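Local coordinates for effector protein HopAB2 (Pseudomonas syringae pv. tomato, PDB 3HGL) that is recognised by the tomato kinase Pto and elicits immunity in resistant tomato plants, but suppresses host cell death in susceptible plants; this helical fragment is its Pto-interaction region, at residues 7-12 with 65-70; 13-18 with 46-51. All coordinates share one frame; numbering follows the deposited sequence.

Interaction 1. Residues 7-12 with 65-70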
loop_
_atom_site.group_PDB
_atom_site.type_symbol
_atom_site.label_atom_id
_atom_site.label_comp_id
_atom_site.label_asym_id
_atom_site.label_seq_id
_atom_site.Cartn_x
_atom_site.Cartn_y
_atom_site.Cartn_z
ATOM N N ALA A 7 11.135 7.490 1.702
ATOM C CA ALA A 7 11.945 6.638 0.839
ATOM C C ALA A 7 11.354 5.229 0.820
ATOM O O ALA A 7 11.289 4.585 -0.227
ATOM C CB ALA A 7 13.394 6.600 1.340
ATOM N N HIS A 8 10.926 4.763 1.987
ATOM C CA HIS A 8 10.333 3.434 2.134
ATOM C C HIS A 8 9.093 3.326 1.230
ATOM O O HIS A 8 8.963 2.384 0.448
ATOM C CB HIS A 8 9.944 3.211 3.601
ATOM C CG HIS A 8 9.605 1.790 3.942
ATOM N ND1 HIS A 8 9.325 0.833 2.989
ATOM C CD2 HIS A 8 9.464 1.177 5.139
ATOM C CE1 HIS A 8 9.027 -0.307 3.586
ATOM N NE2 HIS A 8 9.103 -0.125 4.893
ATOM N N ALA A 9 8.196 4.304 1.338
ATOM C CA ALA A 9 6.976 4.329 0.532
ATOM C C ALA A 9 7.286 4.315 -0.967
ATOM O O ALA A 9 6.659 3.577 -1.733
ATOM C CB ALA A 9 6.139 5.566 0.888
ATOM N N ASN A 10 8.244 5.135 -1.395
ATOM C CA ASN A 10 8.602 5.171 -2.809
ATOM C C ASN A 10 9.084 3.800 -3.291
ATOM O O ASN A 10 8.789 3.393 -4.413
ATOM C CB ASN A 10 9.686 6.222 -3.080
ATOM C CG ASN A 10 9.158 7.648 -2.989
ATOM O OD1 ASN A 10 8.020 7.928 -3.376
ATOM N ND2 ASN A 10 9.990 8.561 -2.490
ATOM N N SER A 11 9.819 3.086 -2.441
ATOM C CA SER A 11 10.324 1.766 -2.805
ATOM C C SER A 11 9.187 0.762 -2.958
ATOM O O SER A 11 9.241 -0.127 -3.809
ATOM C CB SER A 11 11.316 1.264 -1.753
ATOM O OG SER A 11 12.479 2.080 -1.733
ATOM N N ILE A 12 8.158 0.899 -2.125
ATOM C CA ILE A 12 7.013 -0.002 -2.205
ATOM C C ILE A 12 6.316 0.189 -3.551
ATOM O O ILE A 12 5.901 -0.782 -4.182
ATOM C CB ILE A 12 6.009 0.256 -1.063
ATOM C CG1 ILE A 12 6.636 -0.148 0.276
ATOM C CG2 ILE A 12 4.718 -0.524 -1.316
ATOM C CD1 ILE A 12 5.805 0.231 1.497
ATOM N N SER A 65 -0.846 5.441 10.291
ATOM C CA SER A 65 0.494 4.924 10.021
ATOM C C SER A 65 1.280 5.896 9.149
ATOM O O SER A 65 0.819 6.293 8.078
ATOM C CB SER A 65 0.421 3.573 9.309
ATOM O OG SER A 65 1.685 3.254 8.751
ATOM N N GLU A 66 2.473 6.268 9.601
ATOM C CA GLU A 66 3.307 7.199 8.848
ATOM C C GLU A 66 3.664 6.613 7.484
ATOM O O GLU A 66 3.687 7.322 6.478
ATOM C CB GLU A 66 4.590 7.506 9.624
ATOM C CG GLU A 66 5.343 8.733 9.125
ATOM C CD GLU A 66 6.705 8.882 9.782
ATOM O OE1 GLU A 66 6.794 8.704 11.014
ATOM O OE2 GLU A 66 7.688 9.185 9.071
ATOM N N LEU A 67 3.944 5.313 7.453
ATOM C CA LEU A 67 4.297 4.654 6.201
ATOM C C LEU A 67 3.095 4.609 5.258
ATOM O O LEU A 67 3.224 4.895 4.070
ATOM C CB LEU A 67 4.806 3.233 6.471
ATOM C CG LEU A 67 5.212 2.403 5.246
ATOM C CD1 LEU A 67 6.306 3.128 4.460
ATOM C CD2 LEU A 67 5.710 1.032 5.701
ATOM N N ALA A 68 1.932 4.249 5.793
ATOM C CA ALA A 68 0.706 4.174 4.992
ATOM C C ALA A 68 0.382 5.539 4.381
ATOM O O ALA A 68 0.025 5.639 3.204
ATOM C CB ALA A 68 -0.459 3.703 5.856
ATOM N N ILE A 69 0.497 6.587 5.192
ATOM C CA ILE A 69 0.226 7.942 4.726
ATOM C C ILE A 69 1.147 8.306 3.565
ATOM O O ILE A 69 0.692 8.829 2.552
ATOM C CB ILE A 69 0.400 8.961 5.884
ATOM C CG1 ILE A 69 -0.714 8.749 6.918
ATOM C CG2 ILE A 69 0.377 10.400 5.342
ATOM C CD1 ILE A 69 -0.557 9.578 8.182
ATOM N N GLU A 70 2.440 8.025 3.708
ATOM C CA GLU A 70 3.396 8.324 2.644
ATOM C C GLU A 70 3.130 7.447 1.425
ATOM O O GLU A 70 3.272 7.887 0.283
ATOM C CB GLU A 70 4.833 8.106 3.131
ATOM C CG GLU A 70 5.291 9.097 4.194
ATOM C CD GLU A 70 5.125 10.548 3.757
ATOM O OE1 GLU A 70 5.364 10.855 2.570
ATOM O OE2 GLU A 70 4.766 11.386 4.608
#
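H8 holds CG anti to its backbone N (chi1 -167°), which sends the imidazole toward helix 66-80, and L67 also holds CG anti to its own N, which carries both methyls out to that ring. The two side chains meet at nearly a right angle. L67 CD1 lies over one ring face, 3.9 Å from the centroid of the H8 ring and 24° off its normal, the geometry of a CH-pi contact. The methyl is displaced toward the rim, and its nearest ring atom is accordingly H8 CG, 3.6 Å from L67 CD1. The other branch follows the far end of the imidazole: L67 CD2 is 3.7 Å from H8 NE2. I12, one turn on from H8, meets L67 tip to tip, with I12 CD1 at 4.2 Å from L67 CD1.

The closest CA pair is A9 and E70, 5.8 Å apart. There A9 CB touches E70 CB at 3.6 Å, and the small side chain is consistent with segment axes passing within 8.7 Å at a 56° angle. S65 N-caps the incoming helix, its OG accepting from A68 N at 3.1 Å. Beyond the two segments, the L67 side chain also touches F53, and the H8 ring also meets that of H52.

No hydrogen bond joins the two segments. Cohesion across this partly buried junction of the first and last helices therefore rests on methyl-to-imidazole and aliphatic contacts, which depend on shape and offer little directional restraint beyond the position of L67 over the ring.

Interaction 2. Residues 13-18 with 46-51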
loop_
_atom_site.group_PDB
_atom_site.type_symbol
_atom_site.label_atom_id
_atom_site.label_comp_id
_atom_site.label_asym_id
_atom_site.label_seq_id
_atom_site.Cartn_x
_atom_site.Cartn_y
_atom_site.Cartn_z
ATOM N N VAL A 13 6.190 1.435 -3.995
ATOM C CA VAL A 13 5.557 1.701 -5.284
ATOM C C VAL A 13 6.371 1.000 -6.373
ATOM O O VAL A 13 5.817 0.334 -7.246
ATOM C CB VAL A 13 5.492 3.217 -5.584
ATOM C CG1 VAL A 13 5.033 3.451 -7.023
ATOM C CG2 VAL A 13 4.531 3.892 -4.615
ATOM N N GLN A 14 7.694 1.140 -6.304
ATOM C CA GLN A 14 8.587 0.512 -7.271
ATOM C C GLN A 14 8.379 -0.997 -7.275
ATOM O O GLN A 14 8.305 -1.623 -8.336
ATOM C CB GLN A 14 10.047 0.824 -6.923
ATOM C CG GLN A 14 10.412 2.291 -7.029
ATOM C CD GLN A 14 10.454 2.767 -8.464
ATOM O OE1 GLN A 14 11.288 2.321 -9.251
ATOM N NE2 GLN A 14 9.549 3.670 -8.816
ATOM N N GLN A 15 8.282 -1.579 -6.082
ATOM C CA GLN A 15 8.085 -3.018 -5.958
ATOM C C GLN A 15 6.759 -3.445 -6.592
ATOM O O GLN A 15 6.709 -4.428 -7.333
ATOM C CB GLN A 15 8.118 -3.435 -4.482
ATOM C CG GLN A 15 7.973 -4.938 -4.259
ATOM C CD GLN A 15 8.183 -5.344 -2.811
ATOM O OE1 GLN A 15 8.272 -4.496 -1.923
ATOM N NE2 GLN A 15 8.254 -6.652 -2.565
ATOM N N LEU A 16 5.692 -2.706 -6.303
ATOM C CA LEU A 16 4.380 -3.023 -6.861
ATOM C C LEU A 16 4.417 -3.016 -8.385
ATOM O O LEU A 16 3.981 -3.968 -9.031
ATOM C CB LEU A 16 3.339 -2.012 -6.369
ATOM C CG LEU A 16 2.923 -2.185 -4.903
ATOM C CD1 LEU A 16 2.217 -0.931 -4.407
ATOM C CD2 LEU A 16 2.021 -3.414 -4.774
ATOM N N VAL A 17 4.935 -1.933 -8.952
ATOM C CA VAL A 17 5.029 -1.795 -10.399
ATOM C C VAL A 17 5.864 -2.930 -10.983
ATOM O O VAL A 17 5.447 -3.600 -11.927
ATOM C CB VAL A 17 5.669 -0.438 -10.787
ATOM C CG1 VAL A 17 5.801 -0.331 -12.302
ATOM C CG2 VAL A 17 4.821 0.710 -10.248
ATOM N N SER A 18 7.038 -3.154 -10.404
ATOM C CA SER A 18 7.933 -4.204 -10.875
ATOM C C SER A 18 7.268 -5.578 -10.879
ATOM O O SER A 18 7.484 -6.377 -11.788
ATOM C CB SER A 18 9.194 -4.246 -10.006
ATOM O OG SER A 18 10.063 -5.282 -10.425
ATOM N N GLN A 46 -1.030 -8.538 -1.570
ATOM C CA GLN A 46 -0.983 -9.074 -0.221
ATOM C C GLN A 46 0.429 -9.517 0.135
ATOM O O GLN A 46 0.928 -9.195 1.207
ATOM C CB GLN A 46 -1.950 -10.250 -0.080
ATOM C CG GLN A 46 -2.055 -10.783 1.335
ATOM C CD GLN A 46 -3.151 -11.814 1.486
ATOM O OE1 GLN A 46 -3.117 -12.871 0.853
ATOM N NE2 GLN A 46 -4.136 -11.512 2.327
ATOM N N ASN A 47 1.066 -10.252 -0.770
ATOM C CA ASN A 47 2.427 -10.733 -0.541
ATOM C C ASN A 47 3.376 -9.557 -0.295
ATOM O O ASN A 47 4.218 -9.595 0.609
ATOM C CB ASN A 47 2.903 -11.551 -1.747
ATOM C CG ASN A 47 4.301 -12.118 -1.555
ATOM O OD1 ASN A 47 5.226 -11.784 -2.296
ATOM N ND2 ASN A 47 4.457 -12.980 -0.558
ATOM N N ILE A 48 3.222 -8.505 -1.092
ATOM C CA ILE A 48 4.063 -7.321 -0.954
ATOM C C ILE A 48 3.788 -6.561 0.343
ATOM O O ILE A 48 4.707 -6.271 1.106
ATOM C CB ILE A 48 3.873 -6.367 -2.155
ATOM C CG1 ILE A 48 4.426 -7.030 -3.422
ATOM C CG2 ILE A 48 4.568 -5.029 -1.885
ATOM C CD1 ILE A 48 4.204 -6.236 -4.695
ATOM N N PHE A 49 2.523 -6.244 0.601
ATOM C CA PHE A 49 2.169 -5.515 1.816
ATOM C C PHE A 49 2.573 -6.225 3.110
ATOM O O PHE A 49 2.906 -5.569 4.099
ATOM C CB PHE A 49 0.668 -5.199 1.823
ATOM C CG PHE A 49 0.302 -3.995 0.988
ATOM C CD1 PHE A 49 -0.142 -2.823 1.592
ATOM C CD2 PHE A 49 0.430 -4.027 -0.398
ATOM C CE1 PHE A 49 -0.455 -1.697 0.831
ATOM C CE2 PHE A 49 0.120 -2.904 -1.175
ATOM C CZ PHE A 49 -0.323 -1.737 -0.558
ATOM N N ARG A 50 2.554 -7.554 3.117
ATOM C CA ARG A 50 2.952 -8.270 4.325
ATOM C C ARG A 50 4.421 -8.025 4.666
ATOM O O ARG A 50 4.807 -8.078 5.831
ATOM C CB ARG A 50 2.672 -9.770 4.183
ATOM C CG ARG A 50 1.221 -10.116 4.494
ATOM C CD ARG A 50 0.916 -11.600 4.342
ATOM N NE ARG A 50 -0.438 -11.909 4.805
ATOM C CZ ARG A 50 -1.032 -13.088 4.660
ATOM N NH1 ARG A 50 -0.399 -14.086 4.058
ATOM N NH2 ARG A 50 -2.265 -13.269 5.116
ATOM N N GLN A 51 5.231 -7.742 3.650
ATOM C CA GLN A 51 6.656 -7.468 3.853
ATOM C C GLN A 51 6.888 -6.096 4.495
ATOM O O GLN A 51 7.883 -5.884 5.195
ATOM C CB GLN A 51 7.393 -7.493 2.510
ATOM C CG GLN A 51 7.483 -8.851 1.853
ATOM C CD GLN A 51 7.965 -8.770 0.414
ATOM O OE1 GLN A 51 8.517 -7.753 -0.018
ATOM N NE2 GLN A 51 7.765 -9.848 -0.336
HETATM O O HOH W 1 8.507 -9.689 -3.494
#
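A buried, nearly antiparallel helix-helix contact joins the C-terminal half of helix 5-18 to helix 43-52, with apolar side chains on its inner side and a glutamine pair toward its outer side. The evidence for the antiparallel arrangement is the 159° between the segment directions; the segment axes come no nearer than 10.6 Å, a gap filled by side chains. L16 and I48 supply the apolar part: L16 CD2 packs against I48 CD1 at 3.6 Å. The same L16 CD2 reaches the edge of the F49 ring, near its plane, 4.1 Å from F49 CE2. F49 continues inward, stacking on F41 and touching L71, while L16 is also flanked by I23 and T26 of helix 23-35.

Q15 keeps CG anti to its backbone N (chi1 -178°) and stays extended beyond it. This extended shape carries the chain past I48 in the opposite direction and places Q15 OE1 3.7 Å from I48 CG2. Its amide then donates from Q15 NE2 to Q51 OE1 over 2.8 Å. That bond is almost straight, 173° at the hydrogen, and Q51 OE1 lies in the Q15 amide plane, although the donor is tilted out of the Q51 carbonyl plane. Water 1 accepts from Q51 NE2 at 3.2 Å and, weakly, from Q15 NE2. Further bonds from Q15 OE1 to H52 and from Q15 NE2 to E19 engage both ends of the amide, which would fix its flip.

Apolar side chains thus pack between two nearly antiparallel helices of a five-helix, all-helical fold, with the glutamine pair at the more exposed side, in the Pto-interaction region of this effector.

In the fold
From the N terminus, helix 5-18 serves both contacts in succession: its first half enters interaction 1 and the adjoining half, residues 13-18, enters interaction 2. The chain then runs through helix 23-35 to helix 43-52, where interaction 2 closes the shorter loop. It goes on past helix 56-59 to the start of helix 66-80, and there interaction 1 closes the longer loop, with interaction 2 nested inside it. Their centres lie about 11 Å apart. H52 is a neighbour common to both contacts. Helix 5-18 is thus tied to both the middle and the C-terminal helix of the bundle.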